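Local coordinates for protein putative hydrolase (Acinetobacter sp. NBRC 100985, PDB 4XUK) that is a dinuclear zinc hydrolase of the metallo-beta-lactamase superfamily, with organophosphorus hydrolase and probably lactonase activity, at residues A[103-108]-A[187-192]; A[61-66]-A[213-218]; A[12-17]-A[204-209]. The protein carries 2 engineered substitutions. All coordinates share one frame; numbering follows the deposited sequence.

Interaction 1. Residues A[103-108]-A[187-192]; sequences TILLTH and QGFKVI. With ZN (zinc ion), chain D.
Thr103 and Gln187 meet through a side-chain hydrogen bond, and Leu105 lies on the ring of Phe189. The amide NE2 of Gln187 donates to OG1 of Thr103 at 2.8 Å. The bond is nearly straight, with an N-H...O angle of 173°, and OG1 lies in the amide plane. The Gln187 chain is bent at chi2 (-85°), which turns its amide toward the threonine. Two residues further on, the CD1 methyl of Leu105 sits over one face of Phe189. Leu105 CD1 is 4.2 Å from the centroid of the Phe189 ring, offset toward the rim. The nearest ring atom is Phe189 CG, 3.9 Å from Leu105 CD1. This is a CH-pi contact.

The second shell is apolar around the ring. Ile70 of strand 69-72 touches Thr103, Leu105 and Phe189. Tyr204 and Leu206 of strand 202-208 pack on Leu105 and Phe189 respectively. The two segments belong to different beta-sheets, so this is a face-to-face contact between the sheets of the alpha-beta/beta-alpha fold.

Beyond strand 103-105 the chain runs into the metal site. His108 NE2 binds a zinc ion at 2.3 Å, together with His110, His197 and Asp218. His108 ND1 donates to Thr107 OG1 at 2.8 Å, and that oxygen lies in the ring plane. Thr107 OG1 is also hydrogen-bonded to Asp73. The ND1 bond is bent, at 146°, and is consistent with holding the imidazole turned so that NE2 faces the metal. The join between the sheets is thus mainly apolar with one polar link, while Thr107 probably orients the zinc ligand next to it.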
loop_
_atom_site.group_PDB
_atom_site.type_symbol
_atom_site.label_atom_id
_atom_site.label_comp_id
_atom_site.label_asym_id
_atom_site.label_seq_id
_atom_site.Cartn_x
_atom_site.Cartn_y
_atom_site.Cartn_z
ATOM N N THR A 103 1.735 23.686 -14.528
ATOM C CA THR A 103 0.331 23.483 -14.769
ATOM C C THR A 103 -0.364 22.739 -13.614
ATOM O O THR A 103 0.155 21.795 -13.066
ATOM C CB THR A 103 0.091 22.696 -16.045
ATOM O OG1 THR A 103 0.817 23.245 -17.101
ATOM C CG2 THR A 103 -1.371 22.647 -16.393
ATOM N N ILE A 104 -1.563 23.183 -13.298
ATOM C CA ILE A 104 -2.387 22.499 -12.310
ATOM C C ILE A 104 -3.725 22.159 -12.964
ATOM O O ILE A 104 -4.405 23.041 -13.478
ATOM C CB ILE A 104 -2.610 23.381 -11.055
ATOM C CG1 ILE A 104 -1.268 23.667 -10.367
ATOM C CG2 ILE A 104 -3.621 22.734 -10.094
ATOM C CD1 ILE A 104 -1.345 24.604 -9.173
ATOM N N LEU A 105 -4.071 20.875 -12.973
ATOM C CA LEU A 105 -5.376 20.436 -13.466
ATOM C C LEU A 105 -6.263 20.075 -12.278
ATOM O O LEU A 105 -5.871 19.295 -11.398
ATOM C CB LEU A 105 -5.244 19.232 -14.401
ATOM C CG LEU A 105 -4.265 19.364 -15.562
ATOM C CD1 LEU A 105 -4.162 18.060 -16.340
ATOM C CD2 LEU A 105 -4.592 20.540 -16.466
ATOM N N LEU A 106 -7.454 20.649 -12.254
ATOM C CA LEU A 106 -8.403 20.378 -11.182
ATOM C C LEU A 106 -9.515 19.475 -11.698
ATOM O O LEU A 106 -10.145 19.780 -12.708
ATOM C CB LEU A 106 -8.994 21.699 -10.661
ATOM C CG LEU A 106 -7.958 22.647 -10.045
ATOM C CD1 LEU A 106 -8.608 23.927 -9.572
ATOM C CD2 LEU A 106 -7.181 21.978 -8.900
ATOM N N THR A 107 -9.757 18.357 -11.020
ATOM C CA THR A 107 -10.843 17.478 -11.445
ATOM C C THR A 107 -12.186 18.150 -11.207
ATOM O O THR A 107 -13.121 17.982 -11.992
ATOM C CB THR A 107 -10.802 16.121 -10.721
ATOM O OG1 THR A 107 -10.814 16.326 -9.298
ATOM C CG2 THR A 107 -9.553 15.345 -11.135
ATOM N N HIS A 108 -12.256 18.916 -10.121
ATOM C CA HIS A 108 -13.431 19.714 -9.764
ATOM C C HIS A 108 -13.041 20.710 -8.675
ATOM O O HIS A 108 -11.911 20.685 -8.183
ATOM C CB HIS A 108 -14.613 18.836 -9.300
ATOM C CG HIS A 108 -14.304 17.941 -8.140
ATOM N ND1 HIS A 108 -13.185 17.134 -8.091
ATOM C CD2 HIS A 108 -14.996 17.694 -6.998
ATOM C CE1 HIS A 108 -13.191 16.448 -6.961
ATOM N NE2 HIS A 108 -14.276 16.772 -6.283
ATOM N N GLN A 187 -1.371 20.044 -22.060
ATOM C CA GLN A 187 -0.068 19.464 -21.720
ATOM C C GLN A 187 -0.001 17.982 -22.056
ATOM O O GLN A 187 0.667 17.207 -21.361
ATOM C CB GLN A 187 0.246 19.663 -20.233
ATOM C CG GLN A 187 0.509 21.109 -19.827
ATOM C CD GLN A 187 1.955 21.526 -20.059
ATOM O OE1 GLN A 187 2.615 21.047 -20.985
ATOM N NE2 GLN A 187 2.450 22.432 -19.220
ATOM N N GLY A 188 -0.709 17.589 -23.110
ATOM C CA GLY A 188 -0.727 16.201 -23.530
ATOM C C GLY A 188 -1.746 15.362 -22.783
ATOM O O GLY A 188 -1.889 14.170 -23.062
ATOM N N PHE A 189 -2.447 15.974 -21.831
ATOM C CA PHE A 189 -3.518 15.282 -21.123
ATOM C C PHE A 189 -4.826 15.429 -21.879
ATOM O O PHE A 189 -5.130 16.504 -22.405
ATOM C CB PHE A 189 -3.693 15.828 -19.697
ATOM C CG PHE A 189 -2.560 15.479 -18.765
ATOM C CD1 PHE A 189 -1.345 16.160 -18.832
ATOM C CD2 PHE A 189 -2.713 14.474 -17.823
ATOM C CE1 PHE A 189 -0.300 15.844 -17.967
ATOM C CE2 PHE A 189 -1.683 14.154 -16.960
ATOM C CZ PHE A 189 -0.470 14.834 -17.031
ATOM N N LYS A 190 -5.598 14.365 -21.935
ATOM C CA LYS A 190 -6.922 14.413 -22.485
ATOM C C LYS A 190 -8.005 14.593 -21.412
ATOM O O LYS A 190 -8.016 13.940 -20.421
ATOM C CB LYS A 190 -7.189 13.208 -23.316
ATOM C CG LYS A 190 -8.564 13.209 -23.841
ATOM C CD LYS A 190 -8.813 12.053 -24.747
ATOM C CE LYS A 190 -10.273 11.943 -25.084
ATOM N NZ LYS A 190 -10.278 11.073 -26.265
ATOM N N VAL A 191 -8.908 15.507 -21.649
ATOM C CA VAL A 191 -9.949 15.761 -20.659
ATOM C C VAL A 191 -11.175 14.882 -20.923
ATOM O O VAL A 191 -11.624 14.733 -22.064
ATOM C CB VAL A 191 -10.303 17.274 -20.550
ATOM C CG1 VAL A 191 -9.039 18.098 -20.329
ATOM C CG2 VAL A 191 -11.035 17.771 -21.777
ATOM N N ILE A 192 -11.692 14.273 -19.861
ATOM C CA ILE A 192 -12.802 13.338 -19.984
ATOM C C ILE A 192 -13.940 13.743 -19.069
ATOM O O ILE A 192 -13.759 13.887 -17.850
ATOM C CB ILE A 192 -12.338 11.894 -19.674
ATOM C CG1 ILE A 192 -11.184 11.521 -20.612
ATOM C CG2 ILE A 192 -13.492 10.901 -19.788
ATOM C CD1 ILE A 192 -10.575 10.174 -20.335
HETATM ZN ZN ZN D . -15.379 16.054 -4.394
#

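Interaction 2. Residues A[61-66]-A[213-218]; sequences FLVNIG and IVFIGD. With ZN (zinc ion), chain D; ZN (zinc ion), chain C.
This is a buried aromatic and aliphatic contact between strands 54-64 and 211-215, one from each of the two large beta-sheets. Phe215 provides one side of it, and Phe61 and Val63 provide the other. The two phenylalanines form an offset edge-to-face pair. The edge of Phe215 is turned to the face of Phe61, with centroids 5.9 Å apart and planes at 64°. CB of Phe61 also approaches the edge of the Phe215 ring, near its plane, at 3.7 Å from Phe215 CE2. Val63 CG2 lies 3.5 Å from Phe215 CZ. Its CG2 is anti to the carbonyl carbon, while CG1 is anti to the backbone N (chi1 -173°). This leaves CG2 as the branch that meets the ring.

The surroundings are also apolar. Ile72 packs on Val63 and Phe215, Ala262 on Phe61 and Phe215, and Ile16 on Phe215. At the far end of segment 61-66, Asn64 OD1 accepts from Gly66 N at 2.9 Å, forming an Asx turn as the strand ends.

After Phe215 the chain leaves its strand and reaches Asp218 within three residues. Asp218 OD2 bridges both zinc ions, at 2.4 Å from the zinc bound by His108 and 2.1 Å from the zinc bound by His265. Asp112 and His113 complete the second site. An oxygen shared in this way would probably be polarised by both metals. The two sheets packed through an apolar core are those of the alpha-beta/beta-alpha fold of the metallo-beta-lactamase superfamily. A bridging aspartate just past a core strand is typical of dinuclear members such as glyoxalase II and the acyl-homoserine-lactone lactonases.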
loop_
_atom_site.group_PDB
_atom_site.type_symbol
_atom_site.label_atom_id
_atom_site.label_comp_id
_atom_site.label_asym_id
_atom_site.label_seq_id
_atom_site.Cartn_x
_atom_site.Cartn_y
_atom_site.Cartn_z
ATOM N N PHE A 61 -1.691 14.403 -7.156
ATOM C CA PHE A 61 -0.651 13.767 -7.976
ATOM C C PHE A 61 0.180 14.755 -8.782
ATOM O O PHE A 61 -0.368 15.643 -9.452
ATOM C CB PHE A 61 -1.278 12.716 -8.914
ATOM C CG PHE A 61 -2.098 11.693 -8.187
ATOM C CD1 PHE A 61 -1.491 10.598 -7.593
ATOM C CD2 PHE A 61 -3.471 11.862 -8.041
ATOM C CE1 PHE A 61 -2.240 9.665 -6.885
ATOM C CE2 PHE A 61 -4.220 10.944 -7.348
ATOM C CZ PHE A 61 -3.604 9.840 -6.757
ATOM N N LEU A 62 1.502 14.581 -8.707
ATOM C CA LEU A 62 2.470 15.323 -9.522
ATOM C C LEU A 62 2.868 14.470 -10.713
ATOM O O LEU A 62 3.172 13.284 -10.553
ATOM C CB LEU A 62 3.740 15.621 -8.719
ATOM C CG LEU A 62 3.937 16.957 -8.013
ATOM C CD1 LEU A 62 5.329 16.960 -7.382
ATOM C CD2 LEU A 62 3.760 18.162 -8.962
ATOM N N VAL A 63 2.884 15.063 -11.901
ATOM C CA VAL A 63 3.264 14.330 -13.105
ATOM C C VAL A 63 4.424 15.046 -13.794
ATOM O O VAL A 63 4.272 16.161 -14.319
ATOM C CB VAL A 63 2.087 14.213 -14.087
ATOM C CG1 VAL A 63 2.444 13.297 -15.256
ATOM C CG2 VAL A 63 0.837 13.691 -13.364
ATOM N N ASN A 64 5.580 14.400 -13.788
ATOM C CA ASN A 64 6.762 14.914 -14.465
ATOM C C ASN A 64 6.820 14.307 -15.869
ATOM O O ASN A 64 7.156 13.128 -16.031
ATOM C CB ASN A 64 8.005 14.541 -13.649
ATOM C CG ASN A 64 9.304 15.037 -14.270
ATOM O OD1 ASN A 64 9.349 15.433 -15.435
ATOM N ND2 ASN A 64 10.377 14.998 -13.486
ATOM N N ILE A 65 6.480 15.098 -16.883
ATOM C CA ILE A 65 6.514 14.587 -18.252
ATOM C C ILE A 65 7.792 14.994 -18.993
ATOM O O ILE A 65 7.864 14.881 -20.216
ATOM C CB ILE A 65 5.277 15.010 -19.073
ATOM C CG1 ILE A 65 5.229 16.529 -19.234
ATOM C CG2 ILE A 65 3.990 14.501 -18.419
ATOM C CD1 ILE A 65 4.164 16.989 -20.211
ATOM N N GLY A 66 8.800 15.439 -18.247
ATOM C CA GLY A 66 10.089 15.784 -18.832
ATOM C C GLY A 66 10.342 17.278 -18.850
ATOM O O GLY A 66 11.143 17.788 -18.076
ATOM N N ILE A 213 -2.698 6.138 -18.063
ATOM C CA ILE A 213 -2.992 6.454 -16.669
ATOM C C ILE A 213 -4.186 7.385 -16.622
ATOM O O ILE A 213 -4.183 8.430 -17.283
ATOM C CB ILE A 213 -1.803 7.153 -15.994
ATOM C CG1 ILE A 213 -0.555 6.277 -16.086
ATOM C CG2 ILE A 213 -2.128 7.477 -14.542
ATOM C CD1 ILE A 213 0.602 6.955 -16.788
ATOM N N VAL A 214 -5.224 7.005 -15.875
ATOM C CA VAL A 214 -6.361 7.905 -15.714
ATOM C C VAL A 214 -6.384 8.491 -14.308
ATOM O O VAL A 214 -6.394 7.762 -13.316
ATOM C CB VAL A 214 -7.714 7.232 -16.039
ATOM C CG1 VAL A 214 -8.833 8.266 -15.993
ATOM C CG2 VAL A 214 -7.659 6.569 -17.427
ATOM N N PHE A 215 -6.367 9.814 -14.227
ATOM C CA PHE A 215 -6.486 10.471 -12.946
ATOM C C PHE A 215 -7.972 10.734 -12.787
ATOM O O PHE A 215 -8.508 11.679 -13.370
ATOM C CB PHE A 215 -5.653 11.755 -12.944
ATOM C CG PHE A 215 -4.177 11.508 -13.155
ATOM C CD1 PHE A 215 -3.666 11.266 -14.429
ATOM C CD2 PHE A 215 -3.308 11.477 -12.077
ATOM C CE1 PHE A 215 -2.318 11.009 -14.617
ATOM C CE2 PHE A 215 -1.950 11.219 -12.264
ATOM C CZ PHE A 215 -1.461 10.992 -13.533
ATOM N N ILE A 216 -8.640 9.876 -12.015
ATOM C CA ILE A 216 -10.104 9.767 -12.076
ATOM C C ILE A 216 -10.901 10.785 -11.274
ATOM O O ILE A 216 -12.107 10.923 -11.479
ATOM C CB ILE A 216 -10.595 8.362 -11.653
ATOM C CG1 ILE A 216 -10.190 8.046 -10.212
ATOM C CG2 ILE A 216 -10.056 7.311 -12.597
ATOM C CD1 ILE A 216 -10.976 6.874 -9.609
ATOM N N GLY A 217 -10.250 11.476 -10.347
ATOM C CA GLY A 217 -10.968 12.399 -9.489
ATOM C C GLY A 217 -11.948 11.654 -8.594
ATOM O O GLY A 217 -11.696 10.512 -8.187
ATOM N N ASP A 218 -13.069 12.294 -8.292
ATOM C CA ASP A 218 -13.995 11.786 -7.289
ATOM C C ASP A 218 -15.182 11.004 -7.850
ATOM O O ASP A 218 -16.313 11.196 -7.414
ATOM C CB ASP A 218 -14.518 12.939 -6.442
ATOM C CG ASP A 218 -13.514 13.410 -5.421
ATOM O OD1 ASP A 218 -12.315 13.064 -5.536
ATOM O OD2 ASP A 218 -13.933 14.101 -4.486
HETATM ZN ZN ZN D . -15.379 16.054 -4.394
HETATM ZN ZN ZN C . -12.848 15.044 -2.908
#

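Interaction 3. Residues A[12-17]-A[204-209]; sequences GDVQIT and YELKTK
Asp13 and Lys209 form a salt bridge, with Asp13 OD2 2.9 Å from Lys209 NZ. The ammonium group meets OD2 from above the carboxylate plane, 37° out of it. The two side chains cross at about a right angle. Lys209 is bent at chi2 and chi3, which brings NZ to the carboxylate of Asp13. Lys209 CE also comes 3.3 Å from Asp13 OD2. Both residues are exposed, so solvent probably weakens the pair.

Inward from this charged rim the contact becomes apolar. Val14 carries it with both of its methyl groups. Val14 CG1 meets Leu206 CD1 at 4.0 Å, and these two side chains reach toward each other tip to tip. Val14 CG2 meets Thr208 CG2 at 3.8 Å. The branches of Val14 are thus divided between two residues of one strand. With chi1 at 72°, Thr208 places OG1 between its backbone N and carbonyl carbon. CG2 is then left for the valine, and OG1 bonds to the carbonyl oxygen of Glu211.

The core side of the contact is closed by strand 54-64, where Val63 packs on both Val14 and Leu206. Strand 14-26 pairs there with strand 54-64 and on its other side with strand 6-11. Strand 202-208 runs between strands 189-193 and 211-215 in the second sheet. From strand 211-215, Ile213 packs on Ile16. The contact therefore joins the two sheets where strand 14-26 begins and strand 202-208 ends.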
loop_
_atom_site.group_PDB
_atom_site.type_symbol
_atom_site.label_atom_id
_atom_site.label_comp_id
_atom_site.label_asym_id
_atom_site.label_seq_id
_atom_site.Cartn_x
_atom_site.Cartn_y
_atom_site.Cartn_z
ATOM N N GLY A 12 7.149 4.428 -17.731
ATOM C CA GLY A 12 8.053 4.662 -18.842
ATOM C C GLY A 12 8.908 5.883 -18.572
ATOM O O GLY A 12 9.641 5.918 -17.581
ATOM N N ASP A 13 8.800 6.891 -19.435
ATOM C CA ASP A 13 9.559 8.130 -19.266
ATOM C C ASP A 13 8.918 9.124 -18.295
ATOM O O ASP A 13 9.454 10.211 -18.064
ATOM C CB ASP A 13 9.763 8.813 -20.619
ATOM C CG ASP A 13 10.766 8.086 -21.489
ATOM O OD1 ASP A 13 11.602 7.335 -20.939
ATOM O OD2 ASP A 13 10.722 8.270 -22.725
ATOM N N VAL A 14 7.781 8.756 -17.722
ATOM C CA VAL A 14 7.040 9.692 -16.887
ATOM C C VAL A 14 7.080 9.262 -15.430
ATOM O O VAL A 14 6.923 8.083 -15.118
ATOM C CB VAL A 14 5.581 9.796 -17.358
ATOM C CG1 VAL A 14 4.785 10.787 -16.495
ATOM C CG2 VAL A 14 5.543 10.193 -18.819
ATOM N N GLN A 15 7.311 10.214 -14.537
ATOM C CA GLN A 15 7.248 9.917 -13.114
ATOM C C GLN A 15 6.019 10.594 -12.544
ATOM O O GLN A 15 5.812 11.798 -12.738
ATOM C CB GLN A 15 8.501 10.411 -12.385
ATOM C CG GLN A 15 8.458 10.155 -10.886
ATOM C CD GLN A 15 9.723 10.595 -10.157
ATOM O OE1 GLN A 15 10.068 11.774 -10.139
ATOM N NE2 GLN A 15 10.413 9.641 -9.545
ATOM N N ILE A 16 5.184 9.803 -11.883
ATOM C CA ILE A 16 4.028 10.331 -11.179
ATOM C C ILE A 16 4.300 10.220 -9.682
ATOM O O ILE A 16 4.657 9.155 -9.188
ATOM C CB ILE A 16 2.756 9.546 -11.538
ATOM C CG1 ILE A 16 2.470 9.696 -13.033
ATOM C CG2 ILE A 16 1.577 10.037 -10.701
ATOM C CD1 ILE A 16 1.450 8.717 -13.591
ATOM N N THR A 17 4.154 11.327 -8.963
ATOM C CA THR A 17 4.361 11.313 -7.525
ATOM C C THR A 17 3.020 11.418 -6.819
ATOM O O THR A 17 2.315 12.425 -6.961
ATOM C CB THR A 17 5.237 12.485 -7.078
ATOM O OG1 THR A 17 6.420 12.543 -7.895
ATOM C CG2 THR A 17 5.638 12.321 -5.621
ATOM N N TYR A 204 -8.756 13.092 -16.079
ATOM C CA TYR A 204 -7.694 13.406 -17.019
ATOM C C TYR A 204 -6.920 12.145 -17.387
ATOM O O TYR A 204 -6.474 11.403 -16.506
ATOM C CB TYR A 204 -6.748 14.450 -16.414
ATOM C CG TYR A 204 -7.441 15.738 -16.048
ATOM C CD1 TYR A 204 -7.808 16.651 -17.032
ATOM C CD2 TYR A 204 -7.741 16.041 -14.722
ATOM C CE1 TYR A 204 -8.447 17.831 -16.709
ATOM C CE2 TYR A 204 -8.383 17.229 -14.386
ATOM C CZ TYR A 204 -8.738 18.111 -15.386
ATOM O OH TYR A 204 -9.378 19.298 -15.070
ATOM N N GLU A 205 -6.770 11.898 -18.688
ATOM C CA GLU A 205 -6.036 10.721 -19.154
ATOM C C GLU A 205 -4.687 11.093 -19.774
ATOM O O GLU A 205 -4.601 11.978 -20.640
ATOM C CB GLU A 205 -6.874 9.915 -20.149
ATOM C CG GLU A 205 -6.212 8.601 -20.567
ATOM C CD GLU A 205 -7.101 7.763 -21.461
ATOM O OE1 GLU A 205 -8.153 8.273 -21.902
ATOM O OE2 GLU A 205 -6.745 6.596 -21.715
ATOM N N LEU A 206 -3.645 10.412 -19.305
ATOM C CA LEU A 206 -2.280 10.574 -19.794
ATOM C C LEU A 206 -1.898 9.286 -20.499
ATOM O O LEU A 206 -1.802 8.237 -19.864
ATOM C CB LEU A 206 -1.316 10.779 -18.619
ATOM C CG LEU A 206 -0.012 11.592 -18.749
ATOM C CD1 LEU A 206 1.169 10.890 -18.091
ATOM C CD2 LEU A 206 0.314 11.985 -20.175
ATOM N N LYS A 207 -1.689 9.345 -21.806
ATOM C CA LYS A 207 -1.192 8.168 -22.519
ATOM C C LYS A 207 0.317 8.245 -22.708
ATOM O O LYS A 207 0.841 9.184 -23.307
ATOM C CB LYS A 207 -1.915 7.985 -23.858
ATOM C CG LYS A 207 -3.430 7.877 -23.709
ATOM C CD LYS A 207 -4.127 7.568 -25.032
ATOM C CE LYS A 207 -5.610 7.942 -24.980
ATOM N NZ LYS A 207 -5.829 9.421 -25.066
ATOM N N THR A 208 1.019 7.256 -22.165
ATOM C CA THR A 208 2.455 7.161 -22.344
ATOM C C THR A 208 2.746 5.918 -23.173
ATOM O O THR A 208 1.828 5.196 -23.571
ATOM C CB THR A 208 3.169 7.042 -20.994
ATOM O OG1 THR A 208 2.924 5.744 -20.437
ATOM C CG2 THR A 208 2.646 8.099 -20.023
ATOM N N LYS A 209 4.022 5.679 -23.446
ATOM C CA LYS A 209 4.428 4.484 -24.173
ATOM C C LYS A 209 4.043 3.219 -23.413
ATOM O O LYS A 209 4.568 2.946 -22.333
ATOM C CB LYS A 209 5.936 4.509 -24.419
ATOM C CG LYS A 209 6.748 4.950 -23.208
ATOM C CD LYS A 209 7.180 6.404 -23.318
ATOM C CE LYS A 209 8.363 6.566 -24.267
ATOM N NZ LYS A 209 8.579 7.992 -24.639
#

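How the interactions relate
From the N terminus, segment 12-17 comes first and waits until 204-209 to close interaction 3. Segment 61-66 opens interaction 2, which closes at 213-218. These two loops cross, since their segments alternate along the chain. Interaction 1, between 103-108 and 187-192, opens and closes within both. Each contact ties one large sheet to the other. Strands 14-26 and 54-64 are neighbours in the first sheet; strands 189-193, 202-208 and 211-215 lie side by side in the second. Phe189 also meets Val63, which joins interactions 1 and 2, and the adjacent strands bring in interaction 3. Interactions 1 and 2 also lead to one zinc ion, through His108 and Asp218.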